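Local coordinates for protein putidaredoxin reductase (Pseudomonas putida, PDB 1Q1R) that probably passes electrons from NADH through its bound FAD to putidaredoxin, which supplies the cytochrome P450cam monooxygenase, at residues Ala181-Leu185 / Ile208-Thr212. Sequence-based numbering, arbitrary orientation.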
loop_
_atom_site.group_PDB
_atom_site.type_symbol
_atom_site.label_atom_id
_atom_site.label_comp_id
_atom_site.label_asym_id
_atom_site.label_seq_id
_atom_site.Cartn_x
_atom_site.Cartn_y
_atom_site.Cartn_z
ATOM N N ALA A 181 -11.929 2.688 15.477
ATOM C CA ALA A 181 -13.125 2.984 14.693
ATOM C C ALA A 181 -14.277 2.061 15.074
ATOM O O ALA A 181 -14.064 0.979 15.623
ATOM C CB ALA A 181 -12.818 2.850 13.209
ATOM N N ALA A 182 -15.499 2.493 14.767
ATOM C CA ALA A 182 -16.701 1.722 15.077
ATOM C C ALA A 182 -16.797 0.422 14.283
ATOM O O ALA A 182 -17.478 -0.521 14.693
ATOM C CB ALA A 182 -17.936 2.575 14.828
ATOM N N ARG A 183 -16.120 0.378 13.142
ATOM C CA ARG A 183 -16.117 -0.808 12.293
ATOM C C ARG A 183 -14.811 -0.831 11.510
ATOM O O ARG A 183 -14.274 0.220 11.163
ATOM C CB ARG A 183 -17.320 -0.788 11.341
ATOM C CG ARG A 183 -17.419 0.452 10.458
ATOM C CD ARG A 183 -18.768 0.500 9.733
ATOM N NE ARG A 183 -18.908 1.684 8.885
ATOM C CZ ARG A 183 -18.315 1.841 7.703
ATOM N NH1 ARG A 183 -17.535 0.886 7.211
ATOM N NH2 ARG A 183 -18.499 2.959 7.012
ATOM N N VAL A 184 -14.290 -2.023 11.240
ATOM C CA VAL A 184 -13.034 -2.125 10.506
ATOM C C VAL A 184 -13.174 -1.553 9.101
ATOM O O VAL A 184 -14.243 -1.633 8.492
ATOM C CB VAL A 184 -12.553 -3.595 10.396
ATOM C CG1 VAL A 184 -12.339 -4.178 11.786
ATOM C CG2 VAL A 184 -13.561 -4.420 9.623
ATOM N N LEU A 185 -12.095 -0.965 8.596
ATOM C CA LEU A 185 -12.096 -0.400 7.253
ATOM C C LEU A 185 -13.208 0.630 7.092
ATOM O O LEU A 185 -13.718 0.835 5.991
ATOM C CB LEU A 185 -12.284 -1.526 6.228
ATOM C CG LEU A 185 -11.186 -2.595 6.209
ATOM C CD1 LEU A 185 -11.633 -3.802 5.400
ATOM C CD2 LEU A 185 -9.917 -1.994 5.635
ATOM N N ILE A 208 -12.438 -9.696 17.261
ATOM C CA ILE A 208 -12.328 -8.306 16.829
ATOM C C ILE A 208 -13.037 -7.365 17.796
ATOM O O ILE A 208 -14.220 -7.540 18.092
ATOM C CB ILE A 208 -12.937 -8.122 15.420
ATOM C CG1 ILE A 208 -12.110 -8.906 14.399
ATOM C CG2 ILE A 208 -12.994 -6.642 15.056
ATOM C CD1 ILE A 208 -12.655 -8.861 12.995
ATOM N N ARG A 209 -12.306 -6.369 18.283
ATOM C CA ARG A 209 -12.867 -5.393 19.210
ATOM C C ARG A 209 -12.787 -3.997 18.617
ATOM O O ARG A 209 -11.728 -3.372 18.597
ATOM C CB ARG A 209 -12.121 -5.443 20.547
ATOM C CG ARG A 209 -12.064 -6.846 21.118
ATOM C CD ARG A 209 -11.820 -6.871 22.611
ATOM N NE ARG A 209 -11.956 -8.236 23.115
ATOM C CZ ARG A 209 -12.169 -8.550 24.389
ATOM N NH1 ARG A 209 -12.276 -7.592 25.302
ATOM N NH2 ARG A 209 -12.281 -9.823 24.748
ATOM N N THR A 210 -13.922 -3.517 18.123
ATOM C CA THR A 210 -13.993 -2.194 17.526
ATOM C C THR A 210 -14.293 -1.155 18.598
ATOM O O THR A 210 -14.691 -1.498 19.707
ATOM C CB THR A 210 -15.082 -2.141 16.443
ATOM O OG1 THR A 210 -16.317 -2.618 16.987
ATOM C CG2 THR A 210 -14.689 -3.007 15.253
ATOM N N GLY A 211 -14.100 0.116 18.266
ATOM C CA GLY A 211 -14.349 1.163 19.237
ATOM C C GLY A 211 -13.508 0.934 20.480
ATOM O O GLY A 211 -13.907 1.290 21.593
ATOM N N THR A 212 -12.338 0.331 20.290
ATOM C CA THR A 212 -11.438 0.047 21.401
ATOM C C THR A 212 -10.163 0.864 21.277
ATOM O O THR A 212 -9.582 0.968 20.198
ATOM C CB THR A 212 -11.064 -1.447 21.453
ATOM O OG1 THR A 212 -12.245 -2.230 21.670
ATOM C CG2 THR A 212 -10.076 -1.706 22.578
#
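G211 N donates to A181 O at 2.8 Å, with an N-H...O angle of 152°. The N-H comes from above the carbonyl plane of A181. T210 OG1 is a weak hydrogen-bond partner of A182 O, at 3.3 Å. T210 leans over both carbonyls: its CB lies 3.4 Å from A181 O. With chi1 at 53°, OG1 sits between its own backbone N and carbonyl carbon, and CG2 is left to rest 4.0 Å from R183 CA. Without the hydroxyl and methyl of T210, as with an alanine here, A182 O would probably lose its weak partner and a gap would open beside R183 CA. Within 208-212, T212 OG1 donates to T210 O. Deeper in, V184 CG1 meets I208 CG2 at 4.1 Å, the two side chains crossing at about a right angle. Helix 191-204 serves other polar groups: E198 accepts from V184 N, S194 bonds to V184 O and R183 NH1, and R202 donates to I208 O. Edge strand 207-209 lies parallel to strand 174-178. The contact sets the loop leaving the first strand of a right-handed beta-alpha-beta crossover against the end of its second strand, in the second Rossmann-type domain of the glutathione reductase fold, probably the NADH-binding one.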